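Local atomic coordinates of serine racemase (PDB entry 4ECL), a protein that belongs to the alanine racemase family, joining a TIM-barrel domain to a second domain built mainly of beta strands. Residues Leu100-Thr103 against Arg108-Leu111; Glu138-Ile143 against Leu186-Ser191; Ala145-Lys150 against Ser192-Pro197. All coordinates share one frame; numbering follows the deposited sequence.

Contact 1 (Leu100-Thr103 against Arg108-Leu111); sequences LTQT and RYSL
Gln-102 and Tyr-109 meet between strand 101-104 and helix 107-114, the first two elements of a beta-alpha-beta unit in the TIM barrel that runs on into strand 120-127. Their touch is a packing contact of two polar side chains. The Tyr-109 hydroxyl lies against the carboxamide, with OH 3.4 Å from CD of Gln-102. NE2 of Gln-102 is equally near this OH, but the angle is too poor for a hydrogen bond. The side chains run roughly at right angles, with 62° between the amide and ring planes. Tyr-109 reaches the strand because its CG is anti to the backbone N (chi1 176°), and the Gln-102 chain bends at chi2 to lay its amide beside the hydroxyl.

Hydrogen bonds to other partners satisfy these buried groups. Gln-102 OE1 pairs with Thr-87 OG1, and NE2 also reaches Gly-85 O. The Tyr-109 hydroxyl bonds to Thr-87 O, so the 85-87 loop ties both side chains together. Thr-103 OG1 turns instead to Ile-83 O on the neighbouring strand.

The Thr-103 carbonyl joins the two residues in another way. Its O packs obliquely against the tyrosine ring, 3.6 Å from CE2 of Tyr-109, and accepts a bond from Gln-102 NE2 at 2.9 Å, nearly straight at the hydrogen (160°) and close to the amide plane.

Contact 2 (Glu138-Ile143 against Leu186-Ser191); sequences EDKDKI and LDWLKS
Lys-140 lays the aliphatic part of its side chain over one face of the Trp-188 indole, where the start of helix 140-146 meets the last turns of helix 169-191, two helices on the outside of the TIM barrel. The main interaction is CH-pi: CB of Lys-140 stands 3.5 Å from the centroid of the six-membered ring of Trp-188, only 3° off its normal. Further along the lysine chain, CD of Lys-140 lies over the same face at the five-membered ring, 3.5 Å from CG of Trp-188. The lysine bends at chi2 (-104°), which keeps the methylenes on the ring. Its NZ then leads away, giving at most a weak, long cation-pi attraction to the five-membered ring and a weak hydrogen bond to Thr-137 O.

Oxygens meet the outer part of the six-membered ring. Lys-140 O comes within 3.4 Å of CZ3 of Trp-188, and Asp-141 OD1 approaches the ring edge near its plane, 3.7 Å from CH2 of Trp-188. The Asp-141 carboxylate stands nearly perpendicular to the indole.

The apolar part is deeper. CG2 of Ile-143 packs against both methyls of Leu-189, 4.0 Å from CD1 and from CD2, the two side chains crossing at about a right angle. Leu-189 CD2 also sits at the indole edge, in its plane, so the leucine bridges Trp-188 and Ile-143.

Beneath the helices lies the barrel wall: Ile-143 rests on Ile-124 and Ile-126 of strand 120-127, Leu-189 on Ile-157 of strand 152-158, and Leu-144, on the same short helix as Lys-140, touches both Trp-188 and Leu-189.

Contact 3 (Ala145-Lys150 against Ser192-Pro197); sequences AAFSLK and SGLNIP
Leu-194 sets one methyl squarely over the ring of Phe-147, joining two loops at one end of the TIM barrel: the chain leaving helix 140-146 and the chain between helix 169-191 and strand 198-200. This is a CH-pi contact, with CD2 of Leu-194 3.5 Å from the centroid of the Phe-147 ring and 7° off its normal. The two side chains cross at about a right angle. With CG anti to its backbone N (chi1 -171°), Leu-194 extends its branch toward the aromatic residue, and both methyls touch it; CD1 reaches the CG side of the ring, 4.1 Å from CG of Phe-147.

Backbone turning brings the leucine here. A Schellman motif ends helix 169-191, with Gly-193 at positive phi as its C-prime residue and Leu-194 N returning to Leu-189 O. Leu-189 itself touches both Phe-147 and Leu-194, while the phenylalanine also packs on Val-154 of strand 152-158.

Pro-197 comes from the direction opposite to Phe-147 and meets the outer end of the ring. Its CG lies at the edge, in the ring plane, whereas CD of Pro-197 approaches obliquely, 3.9 Å from CE1 of Phe-147.

All three contacts belong to the barrel domain, but their depth differs. Contact 1 is buried between a strand and the helix that follows it, and its polar groups are satisfied mostly by a nearby loop. Contact 2 is partly buried, grading from an apolar base to charged residues outside. Contact 3 is a surface contact and wholly apolar across its segments. Contacts 2 and 3 use the same two chain regions in succession, helix 140-146 and helix 169-191 with the loops that leave them, and their centres are about 9 Å apart. Contact 1 touches contact 3 through Leu-111 and Leu-149, but does not touch contact 2.

Contact 1 (Leu100-Thr103 against Arg108-Leu111)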
loop_
_atom_site.group_PDB
_atom_site.type_symbol
_atom_site.label_atom_id
_atom_site.label_comp_id
_atom_site.label_asym_id
_atom_site.label_seq_id
_atom_site.Cartn_x
_atom_site.Cartn_y
_atom_site.Cartn_z
ATOM N N LEU A 100 10.347 -23.356 10.615
ATOM C CA LEU A 100 9.109 -22.962 9.972
ATOM C C LEU A 100 8.457 -24.169 9.306
ATOM O O LEU A 100 9.146 -25.032 8.783
ATOM C CB LEU A 100 9.405 -21.869 8.952
ATOM C CG LEU A 100 10.111 -20.694 9.642
ATOM C CD1 LEU A 100 10.589 -19.654 8.644
ATOM C CD2 LEU A 100 9.188 -20.062 10.692
ATOM N N THR A 101 7.131 -24.235 9.350
ATOM C CA THR A 101 6.394 -25.306 8.694
ATOM C C THR A 101 6.025 -24.822 7.298
ATOM O O THR A 101 5.486 -23.715 7.157
ATOM C CB THR A 101 5.109 -25.668 9.476
ATOM O OG1 THR A 101 5.452 -26.003 10.827
ATOM C CG2 THR A 101 4.411 -26.852 8.837
ATOM N N GLN A 102 6.331 -25.632 6.277
ATOM C CA GLN A 102 6.134 -25.236 4.882
ATOM C C GLN A 102 4.926 -25.901 4.232
ATOM O O GLN A 102 4.695 -27.100 4.417
ATOM C CB GLN A 102 7.391 -25.546 4.066
ATOM C CG GLN A 102 7.251 -25.267 2.580
ATOM C CD GLN A 102 6.971 -23.814 2.294
ATOM O OE1 GLN A 102 7.593 -22.930 2.884
ATOM N NE2 GLN A 102 6.024 -23.550 1.395
ATOM N N THR A 103 4.150 -25.131 3.471
ATOM C CA THR A 103 3.062 -25.720 2.688
ATOM C C THR A 103 3.603 -26.440 1.446
ATOM O O THR A 103 4.362 -25.861 0.666
ATOM C CB THR A 103 2.064 -24.661 2.210
ATOM O OG1 THR A 103 1.337 -24.139 3.329
ATOM C CG2 THR A 103 1.086 -25.256 1.199
ATOM N N ARG A 108 5.834 -32.077 -7.564
ATOM C CA ARG A 108 7.135 -31.601 -8.038
ATOM C C ARG A 108 7.848 -30.702 -7.013
ATOM O O ARG A 108 9.059 -30.831 -6.776
ATOM C CB ARG A 108 6.950 -30.848 -9.359
ATOM C CG ARG A 108 8.178 -30.105 -9.872
ATOM C CD ARG A 108 7.901 -29.519 -11.258
ATOM N NE ARG A 108 7.392 -30.555 -12.154
ATOM C CZ ARG A 108 8.163 -31.303 -12.940
ATOM N NH1 ARG A 108 9.476 -31.117 -12.957
ATOM N NH2 ARG A 108 7.617 -32.231 -13.715
ATOM N N TYR A 109 7.093 -29.799 -6.397
ATOM C CA TYR A 109 7.663 -28.926 -5.378
ATOM C C TYR A 109 8.151 -29.760 -4.199
ATOM O O TYR A 109 9.281 -29.589 -3.720
ATOM C CB TYR A 109 6.633 -27.902 -4.909
ATOM C CG TYR A 109 7.129 -27.029 -3.780
ATOM C CD1 TYR A 109 7.988 -25.959 -4.022
ATOM C CD2 TYR A 109 6.750 -27.282 -2.470
ATOM C CE1 TYR A 109 8.445 -25.160 -2.982
ATOM C CE2 TYR A 109 7.201 -26.493 -1.430
ATOM C CZ TYR A 109 8.046 -25.434 -1.688
ATOM O OH TYR A 109 8.493 -24.665 -0.638
ATOM N N SER A 110 7.293 -30.674 -3.756
ATOM C CA SER A 110 7.585 -31.525 -2.616
ATOM C C SER A 110 8.882 -32.307 -2.804
ATOM O O SER A 110 9.685 -32.434 -1.878
ATOM C CB SER A 110 6.427 -32.488 -2.376
ATOM O OG SER A 110 5.272 -31.786 -1.952
ATOM N N LEU A 111 9.086 -32.820 -4.013
ATOM C CA LEU A 111 10.276 -33.604 -4.317
ATOM C C LEU A 111 11.518 -32.736 -4.253
ATOM O O LEU A 111 12.516 -33.113 -3.636
ATOM C CB LEU A 111 10.158 -34.238 -5.702
ATOM C CG LEU A 111 9.140 -35.370 -5.847
ATOM C CD1 LEU A 111 9.222 -35.953 -7.246
ATOM C CD2 LEU A 111 9.368 -36.466 -4.810
#

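Contact 2 (Glu138-Ile143 against Leu186-Ser191)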
loop_
_atom_site.group_PDB
_atom_site.type_symbol
_atom_site.label_atom_id
_atom_site.label_comp_id
_atom_site.label_asym_id
_atom_site.label_seq_id
_atom_site.Cartn_x
_atom_site.Cartn_y
_atom_site.Cartn_z
ATOM N N GLU A 138 -7.356 -35.829 -7.988
ATOM C CA GLU A 138 -7.172 -36.985 -8.861
ATOM C C GLU A 138 -5.922 -37.719 -8.430
ATOM O O GLU A 138 -5.961 -38.906 -8.127
ATOM C CB GLU A 138 -6.991 -36.556 -10.316
ATOM C CG GLU A 138 -7.632 -35.238 -10.683
ATOM C CD GLU A 138 -9.056 -35.398 -11.163
ATOM O OE1 GLU A 138 -9.787 -36.225 -10.577
ATOM O OE2 GLU A 138 -9.439 -34.704 -12.134
ATOM N N ASP A 139 -4.820 -36.981 -8.372
ATOM C CA ASP A 139 -3.490 -37.558 -8.218
ATOM C C ASP A 139 -3.243 -38.135 -6.829
ATOM O O ASP A 139 -2.288 -37.749 -6.149
ATOM C CB ASP A 139 -2.417 -36.513 -8.566
ATOM C CG ASP A 139 -2.703 -35.789 -9.885
ATOM O OD1 ASP A 139 -3.441 -36.343 -10.727
ATOM O OD2 ASP A 139 -2.190 -34.662 -10.078
ATOM N N LYS A 140 -4.100 -39.076 -6.431
ATOM C CA LYS A 140 -4.067 -39.686 -5.104
ATOM C C LYS A 140 -2.693 -40.244 -4.776
ATOM O O LYS A 140 -2.242 -40.192 -3.629
ATOM C CB LYS A 140 -5.087 -40.824 -5.016
ATOM C CG LYS A 140 -6.512 -40.413 -5.307
ATOM C CD LYS A 140 -7.337 -40.316 -4.042
ATOM C CE LYS A 140 -8.658 -39.622 -4.322
ATOM N NZ LYS A 140 -9.140 -39.932 -5.701
ATOM N N ASP A 141 -2.024 -40.788 -5.783
ATOM C CA ASP A 141 -0.764 -41.461 -5.520
ATOM C C ASP A 141 0.347 -40.462 -5.200
ATOM O O ASP A 141 1.187 -40.708 -4.328
ATOM C CB ASP A 141 -0.397 -42.408 -6.665
ATOM C CG ASP A 141 -1.214 -43.712 -6.627
ATOM O OD1 ASP A 141 -1.027 -44.516 -5.682
ATOM O OD2 ASP A 141 -2.048 -43.925 -7.536
ATOM N N LYS A 142 0.343 -39.326 -5.889
ATOM C CA LYS A 142 1.327 -38.287 -5.604
ATOM C C LYS A 142 1.197 -37.777 -4.163
ATOM O O LYS A 142 2.197 -37.539 -3.484
ATOM C CB LYS A 142 1.214 -37.150 -6.617
ATOM C CG LYS A 142 1.400 -37.624 -8.060
ATOM C CD LYS A 142 1.274 -36.476 -9.053
ATOM C CE LYS A 142 1.382 -36.962 -10.503
ATOM N NZ LYS A 142 1.141 -35.839 -11.458
ATOM N N ILE A 143 -0.037 -37.647 -3.689
ATOM C CA ILE A 143 -0.288 -37.223 -2.313
ATOM C C ILE A 143 0.305 -38.216 -1.312
ATOM O O ILE A 143 1.020 -37.833 -0.377
ATOM C CB ILE A 143 -1.798 -37.050 -2.046
ATOM C CG1 ILE A 143 -2.352 -35.902 -2.898
ATOM C CG2 ILE A 143 -2.061 -36.772 -0.553
ATOM C CD1 ILE A 143 -3.868 -35.904 -3.033
ATOM N N LEU A 186 -8.933 -38.103 2.185
ATOM C CA LEU A 186 -8.581 -38.632 3.501
ATOM C C LEU A 186 -8.941 -40.120 3.652
ATOM O O LEU A 186 -8.146 -40.908 4.172
ATOM C CB LEU A 186 -9.256 -37.822 4.608
ATOM C CG LEU A 186 -8.913 -36.335 4.695
ATOM C CD1 LEU A 186 -9.225 -35.814 6.089
ATOM C CD2 LEU A 186 -7.461 -36.092 4.354
ATOM N N ASP A 187 -10.138 -40.493 3.203
ATOM C CA ASP A 187 -10.577 -41.881 3.287
ATOM C C ASP A 187 -9.636 -42.752 2.469
ATOM O O ASP A 187 -9.185 -43.803 2.925
ATOM C CB ASP A 187 -11.994 -42.033 2.742
ATOM C CG ASP A 187 -13.031 -41.375 3.613
ATOM O OD1 ASP A 187 -12.762 -41.174 4.818
ATOM O OD2 ASP A 187 -14.122 -41.061 3.091
ATOM N N TRP A 188 -9.348 -42.300 1.254
ATOM C CA TRP A 188 -8.458 -43.028 0.365
ATOM C C TRP A 188 -7.073 -43.179 0.995
ATOM O O TRP A 188 -6.497 -44.257 0.971
ATOM C CB TRP A 188 -8.360 -42.325 -0.989
ATOM C CG TRP A 188 -7.593 -43.114 -2.023
ATOM C CD1 TRP A 188 -8.110 -43.964 -2.951
ATOM C CD2 TRP A 188 -6.175 -43.122 -2.217
ATOM N NE1 TRP A 188 -7.104 -44.508 -3.709
ATOM C CE2 TRP A 188 -5.903 -43.999 -3.279
ATOM C CE3 TRP A 188 -5.108 -42.464 -1.595
ATOM C CZ2 TRP A 188 -4.610 -44.242 -3.737
ATOM C CZ3 TRP A 188 -3.829 -42.703 -2.043
ATOM C CH2 TRP A 188 -3.588 -43.586 -3.107
ATOM N N LEU A 189 -6.540 -42.100 1.559
ATOM C CA LEU A 189 -5.266 -42.177 2.274
ATOM C C LEU A 189 -5.311 -43.201 3.411
ATOM O O LEU A 189 -4.398 -44.019 3.559
ATOM C CB LEU A 189 -4.853 -40.802 2.818
ATOM C CG LEU A 189 -4.435 -39.760 1.789
ATOM C CD1 LEU A 189 -4.190 -38.376 2.430
ATOM C CD2 LEU A 189 -3.199 -40.254 1.037
ATOM N N LYS A 190 -6.377 -43.158 4.204
ATOM C CA LYS A 190 -6.548 -44.089 5.314
ATOM C C LYS A 190 -6.478 -45.538 4.834
ATOM O O LYS A 190 -5.781 -46.377 5.414
ATOM C CB LYS A 190 -7.890 -43.850 6.002
ATOM C CG LYS A 190 -7.922 -42.632 6.908
ATOM C CD LYS A 190 -9.254 -42.525 7.636
ATOM C CE LYS A 190 -9.613 -43.847 8.300
ATOM N NZ LYS A 190 -8.528 -44.319 9.207
ATOM N N SER A 191 -7.208 -45.814 3.762
ATOM C CA SER A 191 -7.259 -47.140 3.174
ATOM C C SER A 191 -5.874 -47.622 2.760
ATOM O O SER A 191 -5.614 -48.824 2.728
ATOM C CB SER A 191 -8.204 -47.129 1.976
ATOM O OG SER A 191 -9.494 -46.710 2.393
#

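Contact 3 (Ala145-Lys150 against Ser192-Pro197)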
loop_
_atom_site.group_PDB
_atom_site.type_symbol
_atom_site.label_atom_id
_atom_site.label_comp_id
_atom_site.label_asym_id
_atom_site.label_seq_id
_atom_site.Cartn_x
_atom_site.Cartn_y
_atom_site.Cartn_z
ATOM N N ALA A 145 2.595 -40.415 -1.871
ATOM C CA ALA A 145 4.043 -40.398 -2.044
ATOM C C ALA A 145 4.696 -39.268 -1.246
ATOM O O ALA A 145 5.809 -39.420 -0.726
ATOM C CB ALA A 145 4.397 -40.290 -3.520
ATOM N N ALA A 146 3.993 -38.141 -1.127
ATOM C CA ALA A 146 4.523 -37.002 -0.395
ATOM C C ALA A 146 4.654 -37.344 1.084
ATOM O O ALA A 146 5.406 -36.699 1.818
ATOM C CB ALA A 146 3.633 -35.789 -0.586
ATOM N N PHE A 147 3.919 -38.364 1.519
ATOM C CA PHE A 147 3.999 -38.827 2.902
ATOM C C PHE A 147 5.168 -39.788 3.134
ATOM O O PHE A 147 5.363 -40.282 4.246
ATOM C CB PHE A 147 2.696 -39.509 3.316
ATOM C CG PHE A 147 1.635 -38.559 3.766
ATOM C CD1 PHE A 147 1.587 -38.135 5.084
ATOM C CD2 PHE A 147 0.675 -38.095 2.879
ATOM C CE1 PHE A 147 0.613 -37.257 5.510
ATOM C CE2 PHE A 147 -0.306 -37.213 3.297
ATOM C CZ PHE A 147 -0.340 -36.794 4.621
ATOM N N SER A 148 5.932 -40.055 2.081
ATOM C CA SER A 148 7.083 -40.938 2.180
ATOM C C SER A 148 8.380 -40.259 1.755
ATOM O O SER A 148 9.314 -40.922 1.310
ATOM C CB SER A 148 6.857 -42.205 1.346
ATOM O OG SER A 148 5.667 -42.862 1.746
ATOM N N LEU A 149 8.442 -38.941 1.889
ATOM C CA LEU A 149 9.683 -38.219 1.620
ATOM C C LEU A 149 10.573 -38.156 2.861
ATOM O O LEU A 149 10.124 -37.797 3.950
ATOM C CB LEU A 149 9.385 -36.825 1.087
ATOM C CG LEU A 149 8.696 -36.884 -0.271
ATOM C CD1 LEU A 149 8.108 -35.545 -0.657
ATOM C CD2 LEU A 149 9.696 -37.351 -1.311
ATOM N N LYS A 150 11.840 -38.512 2.670
ATOM C CA LYS A 150 12.809 -38.696 3.752
ATOM C C LYS A 150 13.022 -37.480 4.663
ATOM O O LYS A 150 13.181 -37.627 5.878
ATOM C CB LYS A 150 14.143 -39.147 3.143
ATOM C CG LYS A 150 15.356 -39.060 4.047
ATOM C CD LYS A 150 16.591 -39.478 3.255
ATOM C CE LYS A 150 17.867 -39.395 4.076
ATOM N NZ LYS A 150 19.055 -39.776 3.255
ATOM N N SER A 192 -4.990 -46.677 2.453
ATOM C CA SER A 192 -3.612 -46.978 2.071
ATOM C C SER A 192 -2.701 -47.179 3.276
ATOM O O SER A 192 -1.477 -47.125 3.143
ATOM C CB SER A 192 -3.039 -45.843 1.227
ATOM O OG SER A 192 -3.900 -45.519 0.151
ATOM N N GLY A 193 -3.293 -47.370 4.451
ATOM C CA GLY A 193 -2.524 -47.581 5.666
ATOM C C GLY A 193 -1.928 -46.322 6.270
ATOM O O GLY A 193 -1.032 -46.392 7.113
ATOM N N LEU A 194 -2.422 -45.165 5.848
ATOM C CA LEU A 194 -1.898 -43.898 6.359
ATOM C C LEU A 194 -2.727 -43.388 7.533
ATOM O O LEU A 194 -3.955 -43.331 7.443
ATOM C CB LEU A 194 -1.868 -42.855 5.252
ATOM C CG LEU A 194 -1.128 -41.577 5.635
ATOM C CD1 LEU A 194 0.359 -41.867 5.802
ATOM C CD2 LEU A 194 -1.368 -40.483 4.606
ATOM N N ASN A 195 -2.058 -43.045 8.637
ATOM C CA ASN A 195 -2.689 -42.320 9.744
ATOM C C ASN A 195 -2.685 -40.814 9.472
ATOM O O ASN A 195 -1.624 -40.193 9.381
ATOM C CB ASN A 195 -1.970 -42.597 11.067
ATOM C CG ASN A 195 -2.017 -44.066 11.464
ATOM O OD1 ASN A 195 -2.975 -44.782 11.153
ATOM N ND2 ASN A 195 -0.980 -44.521 12.161
ATOM N N ILE A 196 -3.876 -40.238 9.344
ATOM C CA ILE A 196 -4.041 -38.837 8.973
ATOM C C ILE A 196 -3.434 -37.875 10.005
ATOM O O ILE A 196 -3.629 -38.043 11.210
ATOM C CB ILE A 196 -5.542 -38.512 8.770
ATOM C CG1 ILE A 196 -6.200 -39.577 7.889
ATOM C CG2 ILE A 196 -5.741 -37.120 8.176
ATOM C CD1 ILE A 196 -5.545 -39.745 6.525
ATOM N N PRO A 197 -2.683 -36.868 9.536
ATOM C CA PRO A 197 -2.182 -35.811 10.431
ATOM C C PRO A 197 -3.261 -34.774 10.779
ATOM O O PRO A 197 -4.448 -35.028 10.560
ATOM C CB PRO A 197 -1.070 -35.165 9.607
ATOM C CG PRO A 197 -1.505 -35.354 8.191
ATOM C CD PRO A 197 -2.172 -36.718 8.163
#